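Local structure of torso (Bombyx mori, 5AOQ) at the interface of chains A and B and the interface of chains B and C. The protein perceives the neurohormone PTTH through its extracellular part and, as a receptor tyrosine kinase, triggers ERK signalling that helps initiate metamorphosis. Sequence-based numbering; all coordinates share one arbitrary frame. Chains: chain A/B, Torso; chain C, Preproptth.

Contact 1: the interface of chains A and B. Residues chain A 25-26, 95; chain B 32, 35-36, 43.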
loop_
_atom_site.group_PDB
_atom_site.type_symbol
_atom_site.label_atom_id
_atom_site.label_comp_id
_atom_site.label_asym_id
_atom_site.label_seq_id
_atom_site.Cartn_x
_atom_site.Cartn_y
_atom_site.Cartn_z
ATOM N N TYR A 25 10.724 21.579 2.972
ATOM C CA TYR A 25 9.568 20.691 3.073
ATOM C C TYR A 25 9.911 19.282 3.565
ATOM O O TYR A 25 9.019 18.456 3.747
ATOM C CB TYR A 25 8.864 20.609 1.717
ATOM C CG TYR A 25 8.284 21.933 1.284
ATOM C CD1 TYR A 25 7.114 22.416 1.855
ATOM C CD2 TYR A 25 8.908 22.707 0.317
ATOM C CE1 TYR A 25 6.580 23.627 1.472
ATOM C CE2 TYR A 25 8.379 23.923 -0.074
ATOM C CZ TYR A 25 7.216 24.377 0.506
ATOM O OH TYR A 25 6.684 25.586 0.122
ATOM N N LEU A 26 11.194 19.013 3.782
ATOM C CA LEU A 26 11.622 17.724 4.321
ATOM C C LEU A 26 11.588 17.721 5.850
ATOM O O LEU A 26 11.873 16.703 6.490
ATOM C CB LEU A 26 13.029 17.382 3.827
ATOM C CG LEU A 26 13.228 17.415 2.310
ATOM C CD1 LEU A 26 14.649 17.001 1.952
ATOM C CD2 LEU A 26 12.212 16.529 1.599
ATOM N N PRO A 95 9.812 17.392 -5.592
ATOM C CA PRO A 95 10.328 17.153 -4.240
ATOM C C PRO A 95 11.707 16.503 -4.271
ATOM O O PRO A 95 12.002 15.695 -5.152
ATOM C CB PRO A 95 9.280 16.222 -3.615
ATOM C CG PRO A 95 8.434 15.740 -4.754
ATOM C CD PRO A 95 8.464 16.828 -5.763
ATOM N N TYR B 32 2.324 19.780 -1.365
ATOM C CA TYR B 32 2.428 18.679 -2.318
ATOM C C TYR B 32 1.090 18.468 -3.011
ATOM O O TYR B 32 1.005 18.485 -4.238
ATOM C CB TYR B 32 2.855 17.381 -1.625
ATOM C CG TYR B 32 4.330 17.273 -1.304
ATOM C CD1 TYR B 32 5.177 18.365 -1.422
ATOM C CD2 TYR B 32 4.875 16.068 -0.883
ATOM C CE1 TYR B 32 6.523 18.258 -1.128
ATOM C CE2 TYR B 32 6.219 15.954 -0.589
ATOM C CZ TYR B 32 7.038 17.051 -0.713
ATOM O OH TYR B 32 8.377 16.942 -0.419
ATOM N N TYR B 35 0.706 21.230 -5.333
ATOM C CA TYR B 35 1.739 21.364 -6.356
ATOM C C TYR B 35 1.441 20.501 -7.576
ATOM O O TYR B 35 1.642 20.933 -8.712
ATOM C CB TYR B 35 3.109 20.996 -5.779
ATOM C CG TYR B 35 4.195 20.842 -6.821
ATOM C CD1 TYR B 35 4.557 21.900 -7.642
ATOM C CD2 TYR B 35 4.866 19.636 -6.973
ATOM C CE1 TYR B 35 5.551 21.759 -8.594
ATOM C CE2 TYR B 35 5.863 19.485 -7.921
ATOM C CZ TYR B 35 6.201 20.550 -8.728
ATOM O OH TYR B 35 7.191 20.406 -9.673
ATOM N N TYR B 36 0.960 19.285 -7.340
ATOM C CA TYR B 36 0.656 18.359 -8.426
ATOM C C TYR B 36 -0.733 18.608 -9.014
ATOM O O TYR B 36 -1.007 18.231 -10.153
ATOM C CB TYR B 36 0.761 16.914 -7.940
ATOM C CG TYR B 36 2.173 16.484 -7.613
ATOM C CD1 TYR B 36 2.709 16.701 -6.354
ATOM C CD2 TYR B 36 2.968 15.868 -8.569
ATOM C CE1 TYR B 36 3.998 16.312 -6.051
ATOM C CE2 TYR B 36 4.259 15.475 -8.275
ATOM C CZ TYR B 36 4.768 15.700 -7.015
ATOM O OH TYR B 36 6.052 15.310 -6.719
ATOM N N LEU B 43 7.811 23.837 -6.389
ATOM C CA LEU B 43 7.174 23.602 -5.098
ATOM C C LEU B 43 7.356 24.793 -4.159
ATOM O O LEU B 43 6.516 25.042 -3.294
ATOM C CB LEU B 43 7.751 22.335 -4.460
ATOM C CG LEU B 43 7.330 21.998 -3.029
ATOM C CD1 LEU B 43 5.873 21.568 -2.967
ATOM C CD2 LEU B 43 8.246 20.925 -2.468
#
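The phenol ring of A:Tyr25 and the isobutyl group of B:Leu43 run alongside each other in opposite directions, so that the leucine branch lies over one face of the ring, displaced toward its CD2-CE2 rim. CD2 of A:Tyr25 meets the methyl CD2 of B:Leu43 at 3.4 Å, and ring atom CE2 lies 3.7 Å from the branching carbon CG of B:Leu43. The leucine gets there with CG anti to its backbone N (chi1 173°).

A:Pro95, which buries 68 Å², comes down on the tips of two tyrosines. Its CB sits against the phenol end of B:Tyr32, 3.8 Å from CZ, while the CD corner of the pyrrolidine ring faces the end of B:Tyr36 tip to tip. This second contact is small, and its modelled closeness is doubtful at this resolution. B:Tyr36 is steadied from within its own chain: CD2 of B:Tyr35 lies 3.5 Å above one face of the B:Tyr36 ring, toward the rim, and the carbonyl oxygen of B:Tyr32 is in plane at its edge.

This apolar packing, together with its twin in which the chains are exchanged, helps hold the extracellular parts of two Torso receptors together as a homodimer.

Contact 2: the interface of chains A and B. Residues chain A 25, 27-29; chain B 25, 28-29, 32.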
loop_
_atom_site.group_PDB
_atom_site.type_symbol
_atom_site.label_atom_id
_atom_site.label_comp_id
_atom_site.label_asym_id
_atom_site.label_seq_id
_atom_site.Cartn_x
_atom_site.Cartn_y
_atom_site.Cartn_z
ATOM N N TYR A 25 10.724 21.579 2.972
ATOM C CA TYR A 25 9.568 20.691 3.073
ATOM C C TYR A 25 9.911 19.282 3.565
ATOM O O TYR A 25 9.019 18.456 3.747
ATOM C CB TYR A 25 8.864 20.609 1.717
ATOM C CG TYR A 25 8.284 21.933 1.284
ATOM C CD1 TYR A 25 7.114 22.416 1.855
ATOM C CD2 TYR A 25 8.908 22.707 0.317
ATOM C CE1 TYR A 25 6.580 23.627 1.472
ATOM C CE2 TYR A 25 8.379 23.923 -0.074
ATOM C CZ TYR A 25 7.216 24.377 0.506
ATOM O OH TYR A 25 6.684 25.586 0.122
ATOM N N GLU A 27 11.228 18.861 6.430
ATOM C CA GLU A 27 11.244 19.022 7.879
ATOM C C GLU A 27 10.283 18.056 8.562
ATOM O O GLU A 27 10.584 17.543 9.638
ATOM C CB GLU A 27 10.903 20.464 8.261
ATOM C CG GLU A 27 11.963 21.474 7.847
ATOM C CD GLU A 27 11.608 22.896 8.241
ATOM O OE1 GLU A 27 10.607 23.082 8.964
ATOM O OE2 GLU A 27 12.336 23.826 7.831
ATOM N N GLN A 28 9.137 17.801 7.938
ATOM C CA GLN A 28 8.182 16.843 8.485
ATOM C C GLN A 28 8.832 15.467 8.576
ATOM O O GLN A 28 8.810 14.826 9.625
ATOM C CB GLN A 28 6.915 16.771 7.628
ATOM C CG GLN A 28 5.874 15.780 8.147
ATOM C CD GLN A 28 4.680 15.636 7.223
ATOM O OE1 GLN A 28 4.384 16.526 6.426
ATOM N NE2 GLN A 28 3.983 14.511 7.329
ATOM N N ASP A 29 9.418 15.028 7.467
ATOM C CA ASP A 29 10.096 13.739 7.404
ATOM C C ASP A 29 11.185 13.639 8.468
ATOM O O ASP A 29 11.200 12.701 9.276
ATOM C CB ASP A 29 10.703 13.529 6.016
ATOM C CG ASP A 29 9.657 13.515 4.915
ATOM O OD1 ASP A 29 8.631 12.823 5.071
ATOM O OD2 ASP A 29 9.865 14.201 3.892
ATOM N N TYR B 25 3.685 21.440 10.418
ATOM C CA TYR B 25 4.231 20.259 9.756
ATOM C C TYR B 25 3.322 19.680 8.668
ATOM O O TYR B 25 3.694 18.716 8.001
ATOM C CB TYR B 25 4.536 19.181 10.800
ATOM C CG TYR B 25 5.625 19.589 11.764
ATOM C CD1 TYR B 25 6.959 19.560 11.384
ATOM C CD2 TYR B 25 5.321 20.024 13.046
ATOM C CE1 TYR B 25 7.960 19.939 12.254
ATOM C CE2 TYR B 25 6.315 20.406 13.926
ATOM C CZ TYR B 25 7.632 20.361 13.525
ATOM O OH TYR B 25 8.621 20.743 14.398
ATOM N N GLN B 28 4.029 20.335 4.064
ATOM C CA GLN B 28 4.460 19.411 3.019
ATOM C C GLN B 28 3.248 18.790 2.344
ATOM O O GLN B 28 3.140 18.790 1.120
ATOM C CB GLN B 28 5.356 18.309 3.591
ATOM C CG GLN B 28 5.814 17.288 2.555
ATOM C CD GLN B 28 6.599 16.145 3.168
ATOM O OE1 GLN B 28 7.187 16.284 4.238
ATOM N NE2 GLN B 28 6.590 14.998 2.499
ATOM N N ASP B 29 2.344 18.253 3.155
ATOM C CA ASP B 29 1.121 17.643 2.653
ATOM C C ASP B 29 0.314 18.627 1.813
ATOM O O ASP B 29 -0.017 18.341 0.658
ATOM C CB ASP B 29 0.275 17.121 3.817
ATOM C CG ASP B 29 0.979 16.032 4.606
ATOM O OD1 ASP B 29 1.523 15.100 3.979
ATOM O OD2 ASP B 29 0.987 16.107 5.853
ATOM N N TYR B 32 2.324 19.780 -1.365
ATOM C CA TYR B 32 2.428 18.679 -2.318
ATOM C C TYR B 32 1.090 18.468 -3.011
ATOM O O TYR B 32 1.005 18.485 -4.238
ATOM C CB TYR B 32 2.855 17.381 -1.625
ATOM C CG TYR B 32 4.330 17.273 -1.304
ATOM C CD1 TYR B 32 5.177 18.365 -1.422
ATOM C CD2 TYR B 32 4.875 16.068 -0.883
ATOM C CE1 TYR B 32 6.523 18.258 -1.128
ATOM C CE2 TYR B 32 6.219 15.954 -0.589
ATOM C CZ TYR B 32 7.038 17.051 -0.713
ATOM O OH TYR B 32 8.377 16.942 -0.419
#
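A:Gln28 and B:Gln28 bury 58 and 56 Å² and cross at about a right angle, each reaching past the other to the backbone of the opposite chain. Both side chains are stretched out, with CG anti to the backbone N (chi1 180° in A:Gln28), which carries the amide across to the 3-10 turn of the partner. There the modelled amide oxygen OE1 of A:Gln28 lies 2.8 Å from the carbonyl O of B:Tyr25, and OE1 of B:Gln28 lies 2.9 Å from O of A:Tyr25.

Two acceptors face each other in each pair, so the amides as built are doubtful. Turned over, each would probably present its NH2 to the tyrosine carbonyl, an exchange hard to decide at this resolution. OE1 of B:Gln28 also lies 3.4 Å from OD2 of A:Asp29, and the B:Gln28 amide and A:Asp29 carboxylate planes are 69° apart. That carboxylate oxygen is about as near NE2 of the same amide, so it does not settle the orientation.

The two amide planes are turned by 46°, and OE1 of B:Gln28 touches CB of A:Gln28 at 3.4 Å. Within chain B, CG of B:Gln28 lies over one face of the B:Tyr32 ring, toward its rim. In the range of the first FN3 domain, the tyrosines lie in the 3-10 turn 24-26 and the glutamines and aspartates start the helix from residue 27, which meets the same helix of the other receptor chain across the two-fold.

Contact 3: the interface of chains B and C. Residues chain B 33, 36-37, 82, 100; chain C 83.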
loop_
_atom_site.group_PDB
_atom_site.type_symbol
_atom_site.label_atom_id
_atom_site.label_comp_id
_atom_site.label_asym_id
_atom_site.label_seq_id
_atom_site.Cartn_x
_atom_site.Cartn_y
_atom_site.Cartn_z
ATOM N N SER B 33 0.047 18.265 -2.210
ATOM C CA SER B 33 -1.291 18.016 -2.735
ATOM C C SER B 33 -1.784 19.128 -3.666
ATOM O O SER B 33 -2.688 18.913 -4.471
ATOM C CB SER B 33 -2.280 17.838 -1.581
ATOM O OG SER B 33 -2.246 18.950 -0.704
ATOM N N TYR B 36 0.960 19.285 -7.340
ATOM C CA TYR B 36 0.656 18.359 -8.426
ATOM C C TYR B 36 -0.733 18.608 -9.014
ATOM O O TYR B 36 -1.007 18.231 -10.153
ATOM C CB TYR B 36 0.761 16.914 -7.940
ATOM C CG TYR B 36 2.173 16.484 -7.613
ATOM C CD1 TYR B 36 2.709 16.701 -6.354
ATOM C CD2 TYR B 36 2.968 15.868 -8.569
ATOM C CE1 TYR B 36 3.998 16.312 -6.051
ATOM C CE2 TYR B 36 4.259 15.475 -8.275
ATOM C CZ TYR B 36 4.768 15.700 -7.015
ATOM O OH TYR B 36 6.052 15.310 -6.719
ATOM N N TYR B 37 -1.601 19.243 -8.232
ATOM C CA TYR B 37 -2.966 19.523 -8.669
ATOM C C TYR B 37 -3.035 20.809 -9.484
ATOM O O TYR B 37 -3.498 20.803 -10.625
ATOM C CB TYR B 37 -3.901 19.624 -7.461
ATOM C CG TYR B 37 -5.306 20.069 -7.802
ATOM C CD1 TYR B 37 -5.633 21.419 -7.851
ATOM C CD2 TYR B 37 -6.306 19.143 -8.069
ATOM C CE1 TYR B 37 -6.915 21.834 -8.161
ATOM C CE2 TYR B 37 -7.594 19.550 -8.378
ATOM C CZ TYR B 37 -7.890 20.897 -8.422
ATOM O OH TYR B 37 -9.166 21.309 -8.729
ATOM N N TRP B 82 -9.957 26.616 -2.613
ATOM C CA TRP B 82 -9.716 25.390 -1.863
ATOM C C TRP B 82 -10.132 25.578 -0.409
ATOM O O TRP B 82 -10.171 26.707 0.081
ATOM C CB TRP B 82 -8.239 24.999 -1.930
ATOM C CG TRP B 82 -7.876 24.159 -3.110
ATOM C CD1 TRP B 82 -7.543 24.598 -4.357
ATOM C CD2 TRP B 82 -7.800 22.731 -3.152
ATOM N NE1 TRP B 82 -7.266 23.530 -5.175
ATOM C CE2 TRP B 82 -7.418 22.372 -4.460
ATOM C CE3 TRP B 82 -8.021 21.720 -2.212
ATOM C CZ2 TRP B 82 -7.252 21.046 -4.850
ATOM C CZ3 TRP B 82 -7.857 20.403 -2.602
ATOM C CH2 TRP B 82 -7.475 20.078 -3.910
ATOM N N LEU B 100 -8.488 18.260 2.774
ATOM C CA LEU B 100 -8.521 19.370 1.831
ATOM C C LEU B 100 -9.680 19.224 0.859
ATOM O O LEU B 100 -9.646 18.372 -0.027
ATOM C CB LEU B 100 -7.211 19.452 1.048
ATOM C CG LEU B 100 -6.008 20.072 1.755
ATOM C CD1 LEU B 100 -4.740 19.756 0.980
ATOM C CD2 LEU B 100 -6.191 21.574 1.902
ATOM N N TYR C 83 -3.590 13.065 -5.357
ATOM C CA TYR C 83 -2.587 14.016 -5.846
ATOM C C TYR C 83 -1.197 13.400 -6.053
ATOM O O TYR C 83 -0.575 13.614 -7.096
ATOM C CB TYR C 83 -2.481 15.207 -4.885
ATOM C CG TYR C 83 -3.818 15.681 -4.354
ATOM C CD1 TYR C 83 -4.716 16.349 -5.176
ATOM C CD2 TYR C 83 -4.182 15.458 -3.032
ATOM C CE1 TYR C 83 -5.938 16.781 -4.696
ATOM C CE2 TYR C 83 -5.401 15.887 -2.543
ATOM C CZ TYR C 83 -6.276 16.547 -3.379
ATOM O OH TYR C 83 -7.490 16.975 -2.894
#
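C:Tyr83 of the cystine-knot hormone PTTH lays its phenol ring on the end of the Torso helix 27-35 and buries 105 Å². The receptor residues fall in the range of the first FN3 domain; the second is the one known to bind PTTH, so this patch is an additional contact. The main packing is ring against helix backbone. The carbonyl O of B:Ser33 stands 3.3 Å above one face of the C:Tyr83 ring, displaced toward the rim at CD1, and the serine methylene CB touches ring atom CD2 at 3.4 Å. The phenol therefore lies over the serine, with CG anti to its own carbonyl carbon and beside the backbone N (chi1 -40°).

Aromatic contacts continue at the far end of the ring. B:Trp82 and C:Tyr83 reach toward each other tip to tip: CH2 of the indole lies 3.7 Å from CE1 of C:Tyr83, and the phenol OH comes in the plane of the indole, at its edge, 3.3 Å from CH2. B:Tyr37 crosses the hormone tyrosine obliquely and touches it with its CB methylene, 4.1 Å from CD1 of C:Tyr83. Within the receptor, B:Trp82 is set against B:Tyr37, with CZ2 3.3 Å above the centre of the tyrosine ring.

No polar pair across the contact comes within bonding reach. The phenol OH of C:Tyr83 is 3.9 Å from the carbonyl O of B:Leu100, and the backbone O of C:Tyr83 lies near CB of B:Tyr36.

The C-alpha centres of contact 1 and contact 2 are about 8 Å apart, and those of contact 1 and contact 3 about 10 Å, with contacts 2 and 3 separated by about 14 Å. A:Tyr25 and B:Tyr32 serve both contacts 1 and 2, while B:Tyr36 takes part in contacts 1 and 3. Helix 27-35 of chain B contributes to all of them: its start meets the other receptor and its last turn meets both that receptor and the hormone. Hormone binding and receptor pairing thus adjoin in the assembly of two Torso and two PTTH chains, and may influence each other.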